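Local coordinates for A197 (Sulfolobus turreted icosahedral virus, PDB 2C0N), which is probably a glycosyltransferase, a viral enzyme with the GT-A fold that would transfer a sugar from an activated donor to an acceptor, at residues Val13-Leu17 against Phe173-Arg177. Numbering follows the deposited sequence.
Sequences VRLPL and FIDER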
ATOM      1  N   VAL A  13       2.602  -0.742  -3.971  1.00 16.64           N
ATOM      2  CA  VAL A  13       3.163   0.410  -3.283  1.00 17.25           C
ATOM      3  C   VAL A  13       4.110  -0.066  -2.158  1.00 16.04           C
ATOM      4  O   VAL A  13       3.717  -0.870  -1.310  1.00 16.98           O
ATOM      5  CB  VAL A  13       2.070   1.280  -2.682  1.00 16.42           C
ATOM      6  CG1 VAL A  13       2.638   2.505  -2.012  1.00 21.33           C
ATOM      7  CG2 VAL A  13       1.125   1.752  -3.806  1.00 18.53           C
ATOM      8  N   ARG A  14       5.331   0.447  -2.175  1.00 15.44           N
ATOM      9  CA  ARG A  14       6.336   0.117  -1.163  1.00 15.25           C
ATOM     10  C   ARG A  14       5.893   0.651   0.215  1.00 15.15           C
ATOM     11  O   ARG A  14       5.233   1.699   0.325  1.00 14.26           O
ATOM     12  CB  ARG A  14       7.750   0.615  -1.588  1.00 15.46           C
ATOM     13  CG  ARG A  14       7.917   2.116  -1.751  1.00 16.65           C
ATOM     14  CD  ARG A  14       9.117   2.460  -2.529  1.00 20.44           C
ATOM     15  NE  ARG A  14       8.862   2.140  -3.924  1.00 21.59           N
ATOM     16  CZ  ARG A  14       9.618   1.411  -4.704  1.00 21.85           C
ATOM     17  NH1 ARG A  14      10.794   1.042  -4.316  1.00 22.40           N
ATOM     18  NH2 ARG A  14       9.225   1.159  -5.937  1.00 23.60           N
ATOM     19  N   LEU A  15       6.312  -0.051   1.263  1.00 14.41           N
ATOM     20  CA  LEU A  15       5.900   0.274   2.620  1.00 14.63           C
ATOM     21  C   LEU A  15       6.201   1.697   3.035  1.00 14.67           C
ATOM     22  O   LEU A  15       5.367   2.353   3.684  1.00 14.58           O
ATOM     23  CB  LEU A  15       6.514  -0.723   3.615  1.00 15.44           C
ATOM     24  CG  LEU A  15       5.552  -1.829   4.092  1.00 16.27           C
ATOM     25  CD1 LEU A  15       4.956  -2.662   2.956  1.00 15.69           C
ATOM     26  CD2 LEU A  15       6.233  -2.680   5.157  1.00 15.48           C
ATOM     27  N   PRO A  16       7.406   2.161   2.756  1.00 13.36           N
ATOM     28  CA  PRO A  16       7.697   3.559   3.160  1.00 13.82           C
ATOM     29  C   PRO A  16       6.713   4.588   2.597  1.00 14.08           C
ATOM     30  O   PRO A  16       6.413   5.564   3.288  1.00 13.60           O
ATOM     31  CB  PRO A  16       9.130   3.762   2.656  1.00 14.32           C
ATOM     32  CG  PRO A  16       9.686   2.349   2.608  1.00 14.16           C
ATOM     33  CD  PRO A  16       8.593   1.496   2.183  1.00 12.84           C
ATOM     34  N   LEU A  17       6.197   4.393   1.384  1.00 14.02           N
ATOM     35  CA  LEU A  17       5.157   5.287   0.851  1.00 14.04           C
ATOM     36  C   LEU A  17       3.796   5.082   1.534  1.00 13.81           C
ATOM     37  O   LEU A  17       3.144   6.048   1.879  1.00 14.32           O
ATOM     38  CB  LEU A  17       5.074   5.227  -0.692  1.00 15.39           C
ATOM     39  CG  LEU A  17       4.016   6.142  -1.327  1.00 16.50           C
ATOM     40  CD1 LEU A  17       4.354   7.511  -1.089  1.00 17.58           C
ATOM     41  CD2 LEU A  17       3.953   5.858  -2.780  1.00 19.98           C
ATOM     42  N   PHE A 173      13.377   5.864  -3.509  1.00 16.15           N
ATOM     43  CA  PHE A 173      13.631   4.477  -3.214  1.00 15.67           C
ATOM     44  C   PHE A 173      14.057   3.680  -4.405  1.00 15.04           C
ATOM     45  O   PHE A 173      13.524   3.844  -5.507  1.00 15.62           O
ATOM     46  CB  PHE A 173      12.385   3.857  -2.560  1.00 16.42           C
ATOM     47  CG  PHE A 173      12.316   4.131  -1.123  1.00 14.20           C
ATOM     48  CD1 PHE A 173      11.818   5.342  -0.637  1.00 16.37           C
ATOM     49  CD2 PHE A 173      12.850   3.234  -0.230  1.00 16.59           C
ATOM     50  CE1 PHE A 173      11.824   5.626   0.731  1.00 15.78           C
ATOM     51  CE2 PHE A 173      12.878   3.514   1.143  1.00 15.81           C
ATOM     52  CZ  PHE A 173      12.354   4.736   1.632  1.00 15.59           C
ATOM     53  N   ILE A 174      15.053   2.821  -4.177  1.00 15.08           N
ATOM     54  CA  ILE A 174      15.619   1.964  -5.193  1.00 14.84           C
ATOM     55  C   ILE A 174      14.949   0.601  -5.122  1.00 16.16           C
ATOM     56  O   ILE A 174      14.427   0.100  -6.108  1.00 17.47           O
ATOM     57  CB  ILE A 174      17.150   1.855  -5.066  1.00 14.57           C
ATOM     58  CG1 ILE A 174      17.796   3.247  -5.141  1.00 11.96           C
ATOM     59  CG2 ILE A 174      17.728   1.013  -6.167  1.00 14.87           C
ATOM     60  CD1 ILE A 174      19.227   3.280  -4.544  1.00 13.92           C
ATOM     61  N   ASP A 175      14.947   0.011  -3.945  1.00 16.38           N
ATOM     62  CA  ASP A 175      14.126  -1.151  -3.698  1.00 16.40           C
ATOM     63  C   ASP A 175      13.121  -0.779  -2.628  1.00 16.06           C
ATOM     64  O   ASP A 175      12.815   0.399  -2.465  1.00 16.88           O
ATOM     65  CB  ASP A 175      14.985  -2.409  -3.435  1.00 17.75           C
ATOM     66  CG  ASP A 175      15.750  -2.367  -2.138  1.00 17.01           C
ATOM     67  OD1 ASP A 175      15.550  -1.410  -1.399  1.00 17.71           O
ATOM     68  OD2 ASP A 175      16.538  -3.316  -1.828  1.00 16.96           O
ATOM     69  N   GLU A 176      12.575  -1.762  -1.921  1.00 14.93           N
ATOM     70  CA  GLU A 176      11.559  -1.482  -0.925  1.00 15.24           C
ATOM     71  C   GLU A 176      12.108  -0.809   0.321  1.00 14.68           C
ATOM     72  O   GLU A 176      11.324  -0.269   1.102  1.00 14.24           O
ATOM     73  CB  GLU A 176      10.857  -2.770  -0.538  1.00 15.57           C
ATOM     74  CG  GLU A 176      10.141  -3.416  -1.674  1.00 16.46           C
ATOM     75  CD  GLU A 176      10.978  -4.332  -2.557  1.00 20.59           C
ATOM     76  OE1 GLU A 176      12.211  -4.436  -2.432  1.00 20.49           O
ATOM     77  OE2 GLU A 176      10.352  -4.997  -3.395  1.00 23.54           O
ATOM     78  N   ARG A 177      13.436  -0.831   0.499  1.00 13.83           N
ATOM     79  CA  ARG A 177      14.068  -0.405   1.757  1.00 14.89           C
ATOM     80  C   ARG A 177      15.183   0.630   1.601  1.00 15.60           C
ATOM     81  O   ARG A 177      15.388   1.464   2.514  1.00 15.92           O
ATOM     82  CB  ARG A 177      14.673  -1.632   2.480  1.00 16.08           C
ATOM     83  CG  ARG A 177      13.670  -2.602   2.996  1.00 18.63           C
ATOM     84  CD  ARG A 177      14.268  -4.046   3.239  1.00 16.27           C
ATOM     85  NE  ARG A 177      14.603  -4.562   1.949  1.00 22.93           N
ATOM     86  CZ  ARG A 177      13.785  -5.160   1.116  1.00 21.35           C
ATOM     87  NH1 ARG A 177      12.513  -5.492   1.446  1.00 16.86           N
ATOM     88  NH2 ARG A 177      14.259  -5.485  -0.074  1.00 23.38           N
TER
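Arg-14 and Phe-173 lie alongside each other and run in opposite directions. The arginine CD rests 3.6 Å from Phe-173 CB, and the guanidinium and ring planes are 40° apart. Arg-14 CG is tucked over the backbone, flanked by N and C (chi1 63°), and the chain then bends at chi3. This course carries the guanidinium past the phenylalanine to the loop backbone. There NH1 donates a weak hydrogen bond to Asp-175 O, 2.8 Å long but bent to 123° at the hydrogen. The carbonyl oxygen lies at the guanidinium edge, in its plane. NH2 forms a salt bridge with Glu-62 OE1.

Pro-16 touches the far end of the ring. Its CB is 3.5 Å from Phe-173 CZ. Pro-16 CD also packs 3.4 Å from Glu-176 O.

Asp-175 OD1 accepts from Arg-177 N in an Asx turn and also from Leu-178 N. Arg-177 NH2 forms a salt bridge with Glu-176 OE1 at 3.3 Å.

The contact joins the turn from strand 12-14 into helix 15-23, with Arg-14 at the N-cap, to the loop between strands 162-173 and 178-180. It lies at the subunit interface, where Val-13 and Arg-14 pair in an antiparallel ladder with a strand of the second subunit. Apolar packing on Phe-173 is thus joined to a charged group that reaches both a backbone carbonyl and the carboxylate of Glu-62; that salt bridge probably fixes the guanidinium more firmly than the bent bond does.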